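PDB 6OW4: oxidoreductase, short chain dehydrogenase/reductase family protein from Bifidobacterium adolescentis L2-32, which is a 20beta-hydroxysteroid dehydrogenase of the short-chain dehydrogenase/reductase family that binds NADH as its cofactor. Local coordinates for residues R224-S229 against S278-T283. Numbering follows the deposited sequence.
Sequences RSNTIS and SYVTGT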
ATOM      1  N   ARG F 224       5.918 -18.181  10.878  1.00 21.40           N
ATOM      2  CA  ARG F 224       5.273 -17.260   9.905  1.00 20.75           C
ATOM      3  C   ARG F 224       4.185 -16.470  10.637  1.00 20.76           C
ATOM      4  O   ARG F 224       3.574 -17.032  11.568  1.00 22.34           O
ATOM      5  CB  ARG F 224       4.699 -18.041   8.719  1.00 20.47           C
ATOM      6  CG  ARG F 224       5.747 -18.803   7.922  1.00 20.55           C
ATOM      7  CD  ARG F 224       5.189 -19.565   6.736  1.00 20.39           C
ATOM      8  NE  ARG F 224       4.137 -20.508   7.101  1.00 20.61           N
ATOM      9  CZ  ARG F 224       2.829 -20.321   6.923  1.00 20.82           C
ATOM     10  NH1 ARG F 224       2.366 -19.206   6.377  1.00 20.55           N
ATOM     11  NH2 ARG F 224       1.979 -21.264   7.293  1.00 21.28           N
ATOM     12  N   SER F 225       3.975 -15.212  10.241  1.00 19.52           N
ATOM     13  CA  SER F 225       2.969 -14.287  10.824  1.00 19.01           C
ATOM     14  C   SER F 225       2.258 -13.537   9.698  1.00 18.00           C
ATOM     15  O   SER F 225       2.932 -12.786   8.969  1.00 17.61           O
ATOM     16  CB  SER F 225       3.603 -13.327  11.798  1.00 19.21           C
ATOM     17  OG  SER F 225       2.625 -12.471  12.376  1.00 18.80           O
ATOM     18  N   ASN F 226       0.946 -13.740   9.569  1.00 17.93           N
ATOM     19  CA  ASN F 226       0.108 -13.117   8.513  1.00 18.18           C
ATOM     20  C   ASN F 226      -1.190 -12.607   9.142  1.00 17.99           C
ATOM     21  O   ASN F 226      -1.523 -13.044  10.260  1.00 17.35           O
ATOM     22  CB  ASN F 226      -0.172 -14.094   7.369  1.00 17.96           C
ATOM     23  CG  ASN F 226       1.083 -14.486   6.620  1.00 18.24           C
ATOM     24  OD1 ASN F 226       1.661 -13.673   5.900  1.00 18.26           O
ATOM     25  ND2 ASN F 226       1.510 -15.729   6.783  1.00 18.13           N
ATOM     26  N   THR F 227      -1.883 -11.714   8.435  1.00 18.47           N
ATOM     27  CA  THR F 227      -3.196 -11.153   8.835  1.00 19.05           C
ATOM     28  C   THR F 227      -4.260 -11.530   7.802  1.00 19.24           C
ATOM     29  O   THR F 227      -3.917 -11.690   6.616  1.00 18.92           O
ATOM     30  CB  THR F 227      -3.125  -9.632   8.996  1.00 19.42           C
ATOM     31  OG1 THR F 227      -2.688  -9.087   7.752  1.00 19.76           O
ATOM     32  CG2 THR F 227      -2.189  -9.208  10.103  1.00 19.81           C
ATOM     33  N   ILE F 228      -5.501 -11.668   8.267  1.00 19.80           N
ATOM     34  CA  ILE F 228      -6.724 -11.781   7.425  1.00 20.86           C
ATOM     35  C   ILE F 228      -7.554 -10.519   7.670  1.00 21.53           C
ATOM     36  O   ILE F 228      -7.850 -10.232   8.843  1.00 21.53           O
ATOM     37  CB  ILE F 228      -7.494 -13.073   7.757  1.00 21.60           C
ATOM     38  CG1 ILE F 228      -6.607 -14.307   7.565  1.00 22.16           C
ATOM     39  CG2 ILE F 228      -8.778 -13.171   6.944  1.00 22.03           C
ATOM     40  CD1 ILE F 228      -7.233 -15.595   8.043  1.00 23.17           C
ATOM     41  N   SER F 229      -7.876  -9.785   6.604  1.00 22.25           N
ATOM     42  CA  SER F 229      -8.671  -8.530   6.639  1.00 22.77           C
ATOM     43  C   SER F 229     -10.048  -8.792   6.043  1.00 23.94           C
ATOM     44  O   SER F 229     -10.311  -8.421   4.899  1.00 24.12           O
ATOM     45  CB  SER F 229      -7.953  -7.425   5.917  1.00 22.71           C
ATOM     46  OG  SER F 229      -6.755  -7.085   6.595  1.00 22.92           O
ATOM     47  N   SER F 278       3.474 -21.940   2.950  1.00 21.51           N
ATOM     48  CA  SER F 278       4.786 -22.150   3.620  1.00 21.28           C
ATOM     49  C   SER F 278       5.798 -21.051   3.259  1.00 21.04           C
ATOM     50  O   SER F 278       6.768 -20.894   4.023  1.00 21.95           O
ATOM     51  CB  SER F 278       5.344 -23.520   3.315  1.00 21.52           C
ATOM     52  OG  SER F 278       5.364 -23.760   1.917  1.00 21.65           O
ATOM     53  N   TYR F 279       5.605 -20.327   2.147  1.00 20.31           N
ATOM     54  CA  TYR F 279       6.469 -19.187   1.735  1.00 19.85           C
ATOM     55  C   TYR F 279       5.683 -17.868   1.799  1.00 19.88           C
ATOM     56  O   TYR F 279       6.069 -16.896   1.110  1.00 20.23           O
ATOM     57  CB  TYR F 279       7.049 -19.419   0.338  1.00 19.00           C
ATOM     58  CG  TYR F 279       8.296 -18.624   0.041  1.00 17.99           C
ATOM     59  CD1 TYR F 279       9.447 -18.796   0.793  1.00 17.36           C
ATOM     60  CD2 TYR F 279       8.332 -17.703  -0.995  1.00 17.90           C
ATOM     61  CE1 TYR F 279      10.600 -18.071   0.530  1.00 16.90           C
ATOM     62  CE2 TYR F 279       9.476 -16.969  -1.272  1.00 17.37           C
ATOM     63  CZ  TYR F 279      10.614 -17.152  -0.506  1.00 16.91           C
ATOM     64  OH  TYR F 279      11.744 -16.436  -0.775  1.00 16.00           O
ATOM     65  N   VAL F 280       4.626 -17.831   2.615  1.00 20.30           N
ATOM     66  CA  VAL F 280       3.806 -16.612   2.880  1.00 19.98           C
ATOM     67  C   VAL F 280       4.031 -16.199   4.338  1.00 19.61           C
ATOM     68  O   VAL F 280       3.692 -16.992   5.237  1.00 19.40           O
ATOM     69  CB  VAL F 280       2.311 -16.850   2.587  1.00 20.20           C
ATOM     70  CG1 VAL F 280       1.521 -15.548   2.601  1.00 20.12           C
ATOM     71  CG2 VAL F 280       2.101 -17.587   1.273  1.00 20.39           C
ATOM     72  N   THR F 281       4.595 -15.010   4.556  1.00 19.07           N
ATOM     73  CA  THR F 281       4.797 -14.404   5.900  1.00 18.59           C
ATOM     74  C   THR F 281       4.857 -12.878   5.767  1.00 18.13           C
ATOM     75  O   THR F 281       5.353 -12.394   4.737  1.00 17.44           O
ATOM     76  CB  THR F 281       6.044 -14.986   6.578  1.00 19.06           C
ATOM     77  OG1 THR F 281       6.037 -14.579   7.946  1.00 18.60           O
ATOM     78  CG2 THR F 281       7.338 -14.559   5.922  1.00 19.54           C
ATOM     79  N   GLY F 282       4.356 -12.161   6.776  1.00 18.00           N
ATOM     80  CA  GLY F 282       4.437 -10.692   6.874  1.00 18.11           C
ATOM     81  C   GLY F 282       3.579  -9.991   5.834  1.00 17.94           C
ATOM     82  O   GLY F 282       3.910  -8.843   5.481  1.00 17.57           O
ATOM     83  N   THR F 283       2.508 -10.644   5.370  1.00 18.32           N
ATOM     84  CA  THR F 283       1.542 -10.076   4.391  1.00 18.79           C
ATOM     85  C   THR F 283       0.112 -10.224   4.922  1.00 18.78           C
ATOM     86  O   THR F 283      -0.076 -10.840   5.989  1.00 18.83           O
ATOM     87  CB  THR F 283       1.709 -10.710   3.004  1.00 18.89           C
ATOM     88  OG1 THR F 283       0.938  -9.929   2.092  1.00 19.48           O
ATOM     89  CG2 THR F 283       1.273 -12.159   2.941  1.00 19.17           C
TER
HETATM   90  O   HOH W   1       1.649  -9.620   8.277  1.00 20.81           O
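Arg224 and Asn226 converge on one carbonyl oxygen, Val280 O. Along Arg224, CB lies near Thr281 OG1 and Val280 O, CG beside Val280 O and then Thr281 CB, CD against Val280 O and Ser278 O, and NE nearest to Ser278 CA. A bend at chi3 (-56°) turns the guanidinium back, so that Ser278 CA covers the rim of one face and NH1 donates to Val280 O at 2.8 Å, in the planes of both groups; NH2 binds Leu272 O. Asn226 ND2 reaches Val280 O at 3.0 Å from above the carbonyl plane, while its OD1 accepts from Thr283 N at 3.2 Å, and the carboxamide is thereby fixed at both ends. An alanine in place of Arg224 would probably deprive Val280 O of its in-plane donor and Leu272 O of its guanidinium mate. Thr281 OG1, anti to its own backbone N, accepts from Ser225 N (3.1 Å), and Gly282, at positive phi, donates N to Ser225 O at 2.7 Å. Thr227 N then bonds Thr283 O at 3.2 Å, leading into parallel pairing with strand 284-287. The loop following helix 262-273 thus docks on strand 223-230 of the Rossmann-fold sheet, beside strand 174-179, with helix 198-217 packing against Ser225 and Thr281.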